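Local coordinates for protein Cog7 (Kluyveromyces lactis, PDB 4U6U) that pairs with Cog5 in the conserved oligomeric Golgi complex, a multisubunit tether that probably captures vesicles before fusion, at residues D7-M12 against D51-H56. Numbering follows the deposited sequence.
Sequences DPLLDM and DYYSGH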
ATOM      1  N   ASP A   7      36.155  31.818  11.095  1.00138.50           N
ATOM      2  CA  ASP A   7      36.024  30.579  10.324  1.00115.72           C
ATOM      3  C   ASP A   7      34.861  30.712   9.373  1.00103.30           C
ATOM      4  O   ASP A   7      33.791  31.171   9.774  1.00111.28           O
ATOM      5  CB  ASP A   7      35.825  29.384  11.283  1.00109.59           C
ATOM      6  CG  ASP A   7      35.573  28.038  10.565  1.00123.98           C
ATOM      7  OD1 ASP A   7      36.313  27.633   9.641  1.00129.61           O
ATOM      8  OD2 ASP A   7      34.622  27.347  10.970  1.00127.01           O
ATOM      9  N   PRO A   8      35.068  30.310   8.107  1.00 90.02           N
ATOM     10  CA  PRO A   8      34.047  30.340   7.063  1.00 97.36           C
ATOM     11  C   PRO A   8      32.729  29.799   7.576  1.00 94.75           C
ATOM     12  O   PRO A   8      31.704  30.458   7.439  1.00 94.37           O
ATOM     13  CB  PRO A   8      34.631  29.433   5.963  1.00102.16           C
ATOM     14  CG  PRO A   8      35.831  28.770   6.566  1.00 95.26           C
ATOM     15  CD  PRO A   8      36.323  29.771   7.576  1.00 91.27           C
ATOM     16  N   LEU A   9      32.788  28.638   8.222  1.00 91.86           N
ATOM     17  CA  LEU A   9      31.595  27.943   8.695  1.00 80.62           C
ATOM     18  C   LEU A   9      30.760  28.846   9.560  1.00 72.96           C
ATOM     19  O   LEU A   9      29.560  28.945   9.353  1.00 79.27           O
ATOM     20  CB  LEU A   9      31.969  26.692   9.486  1.00 74.34           C
ATOM     21  CG  LEU A   9      31.082  25.467   9.317  1.00 78.51           C
ATOM     22  CD1 LEU A   9      30.491  25.072  10.656  1.00 85.37           C
ATOM     23  CD2 LEU A   9      29.993  25.742   8.280  1.00 82.50           C
ATOM     24  N   LEU A  10      31.387  29.547  10.496  1.00 66.83           N
ATOM     25  CA  LEU A  10      30.624  30.456  11.327  1.00 61.44           C
ATOM     26  C   LEU A  10      30.214  31.692  10.532  1.00 69.38           C
ATOM     27  O   LEU A  10      29.085  32.163  10.671  1.00 67.56           O
ATOM     28  CB  LEU A  10      31.392  30.844  12.577  1.00 59.52           C
ATOM     29  CG  LEU A  10      30.620  31.820  13.468  1.00 59.78           C
ATOM     30  CD1 LEU A  10      29.270  31.281  13.827  1.00 55.71           C
ATOM     31  CD2 LEU A  10      31.381  32.070  14.712  1.00 76.03           C
ATOM     32  N   ASP A  11      31.116  32.236   9.723  1.00 63.17           N
ATOM     33  CA  ASP A  11      30.792  33.456   8.976  1.00 79.16           C
ATOM     34  C   ASP A  11      29.671  33.255   7.977  1.00 78.04           C
ATOM     35  O   ASP A  11      28.903  34.167   7.685  1.00 76.72           O
ATOM     36  CB  ASP A  11      32.015  33.991   8.231  1.00 83.91           C
ATOM     37  CG  ASP A  11      32.589  35.208   8.892  1.00105.71           C
ATOM     38  OD1 ASP A  11      31.861  36.230   8.959  1.00105.32           O
ATOM     39  OD2 ASP A  11      33.754  35.131   9.353  1.00120.98           O
ATOM     40  N   MET A  12      29.630  32.058   7.422  1.00 67.52           N
ATOM     41  CA  MET A  12      28.601  31.675   6.495  1.00 69.72           C
ATOM     42  C   MET A  12      27.247  31.956   7.083  1.00 68.07           C
ATOM     43  O   MET A  12      26.375  32.503   6.430  1.00 78.43           O
ATOM     44  CB  MET A  12      28.770  30.205   6.158  1.00 80.03           C
ATOM     45  CG  MET A  12      27.521  29.449   5.807  1.00 81.24           C
ATOM     46  SD  MET A  12      27.979  27.724   5.616  1.00122.81           S
ATOM     47  CE  MET A  12      29.262  27.898   4.359  1.00119.61           C
ATOM     48  N   ASP A  51      27.140  22.358  16.066  1.00 52.64           N
ATOM     49  CA  ASP A  51      26.654  22.330  17.425  1.00 61.35           C
ATOM     50  C   ASP A  51      27.433  23.280  18.332  1.00 61.21           C
ATOM     51  O   ASP A  51      26.815  24.042  19.073  1.00 57.60           O
ATOM     52  CB  ASP A  51      26.694  20.924  17.982  1.00 70.05           C
ATOM     53  CG  ASP A  51      25.477  20.145  17.613  1.00 80.31           C
ATOM     54  OD1 ASP A  51      24.499  20.794  17.140  1.00 80.23           O
ATOM     55  OD2 ASP A  51      25.490  18.915  17.835  1.00 87.43           O
ATOM     56  N   TYR A  52      28.764  23.267  18.245  1.00 61.88           N
ATOM     57  CA  TYR A  52      29.585  24.168  19.051  1.00 52.43           C
ATOM     58  C   TYR A  52      29.182  25.627  18.785  1.00 47.94           C
ATOM     59  O   TYR A  52      28.951  26.406  19.702  1.00 57.60           O
ATOM     60  CB  TYR A  52      31.069  23.990  18.746  1.00 46.94           C
ATOM     61  CG  TYR A  52      31.912  25.032  19.409  1.00 50.54           C
ATOM     62  CD1 TYR A  52      32.307  24.878  20.686  1.00 56.33           C
ATOM     63  CD2 TYR A  52      32.249  26.214  18.758  1.00 48.74           C
ATOM     64  CE1 TYR A  52      33.047  25.819  21.308  1.00 63.11           C
ATOM     65  CE2 TYR A  52      33.013  27.198  19.398  1.00 52.77           C
ATOM     66  CZ  TYR A  52      33.404  26.987  20.683  1.00 64.65           C
ATOM     67  OH  TYR A  52      34.157  27.924  21.391  1.00 67.26           O
ATOM     68  N   TYR A  53      29.105  25.976  17.512  1.00 44.63           N
ATOM     69  CA  TYR A  53      28.744  27.311  17.093  1.00 53.17           C
ATOM     70  C   TYR A  53      27.373  27.694  17.614  1.00 54.14           C
ATOM     71  O   TYR A  53      27.146  28.817  18.072  1.00 54.08           O
ATOM     72  CB  TYR A  53      28.800  27.400  15.552  1.00 43.51           C
ATOM     73  CG  TYR A  53      30.227  27.482  15.070  1.00 52.35           C
ATOM     74  CD1 TYR A  53      31.175  28.182  15.805  1.00 53.73           C
ATOM     75  CD2 TYR A  53      30.636  26.847  13.915  1.00 62.10           C
ATOM     76  CE1 TYR A  53      32.480  28.270  15.392  1.00 57.82           C
ATOM     77  CE2 TYR A  53      31.956  26.917  13.497  1.00 67.31           C
ATOM     78  CZ  TYR A  53      32.870  27.633  14.244  1.00 70.02           C
ATOM     79  OH  TYR A  53      34.184  27.740  13.853  1.00 78.43           O
ATOM     80  N   SER A  54      26.453  26.752  17.572  1.00 49.72           N
ATOM     81  CA  SER A  54      25.135  27.041  18.087  1.00 57.51           C
ATOM     82  C   SER A  54      25.155  27.563  19.546  1.00 65.63           C
ATOM     83  O   SER A  54      24.499  28.566  19.883  1.00 71.16           O
ATOM     84  CB  SER A  54      24.288  25.799  18.004  1.00 47.67           C
ATOM     85  OG  SER A  54      23.183  25.971  18.836  1.00 64.15           O
ATOM     86  N   GLY A  55      25.954  26.915  20.385  1.00 48.17           N
ATOM     87  CA  GLY A  55      26.046  27.270  21.785  1.00 50.75           C
ATOM     88  C   GLY A  55      26.863  28.509  22.038  1.00 65.47           C
ATOM     89  O   GLY A  55      26.655  29.223  23.027  1.00 55.05           O
ATOM     90  N   HIS A  56      27.833  28.724  21.159  1.00 70.10           N
ATOM     91  CA  HIS A  56      28.656  29.907  21.174  1.00 50.82           C
ATOM     92  C   HIS A  56      27.744  31.072  20.887  1.00 53.55           C
ATOM     93  O   HIS A  56      27.767  32.082  21.600  1.00 55.62           O
ATOM     94  CB  HIS A  56      29.788  29.809  20.147  1.00 49.21           C
ATOM     95  CG  HIS A  56      30.565  31.083  19.973  1.00 62.43           C
ATOM     96  ND1 HIS A  56      31.435  31.556  20.927  1.00 63.76           N
ATOM     97  CD2 HIS A  56      30.607  31.969  18.955  1.00 58.47           C
ATOM     98  CE1 HIS A  56      31.955  32.701  20.522  1.00 56.44           C
ATOM     99  NE2 HIS A  56      31.478  32.970  19.321  1.00 70.04           N
TER
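Tyr53 meets Asp7, Leu9 and Leu10, and its side chain carries nearly the whole contact. Its CB leaves helix 38-68 in the direction of the short helix 8-13. CG lies anti to the carbonyl carbon (chi1 -76°), on the side of the backbone N, where Leu10 CD1 comes near it. Leu10 lies over one face of the ring, with its CD2 above the CD1-CE1 side. Over the ring centre stands Leu10 CB, 3.9 Å from the centroid of the Tyr53 ring, a CH-pi contact only 10° off the normal. At the edge, CD2 and CE2 meet Leu9 CD1, which sits in the ring plane 3.7 Å from CE2. At the tip, Tyr53 OH donates a hydrogen bond of 2.9 Å to Asp7 OD2. The oxygen is met on its anti side, with OH 31° out of the carboxylate plane. The same OD2 forms a salt bridge with Lys49, one turn back on the long helix. Leu10 CD2 also approaches His56 CD2 at 4.3 Å. Leu9 also touches Met50, before Tyr53 on the long helix, and Leu10 touches Ile57, after it. Tyr53 and Ser54 pack on Ile27 of the Cog5 chain. A leucine in place of Tyr53 would probably leave Asp7 without its hydroxyl donor and Leu10 CB without an aromatic face. The contact thus holds the first helix of this N-terminal fragment of Cog7 to its long helix, largely through Tyr53. Apolar packing grips the ring, while Asp7, the N-cap residue of helix 8-13, takes its hydroxyl and probably has its charge balanced by Lys49.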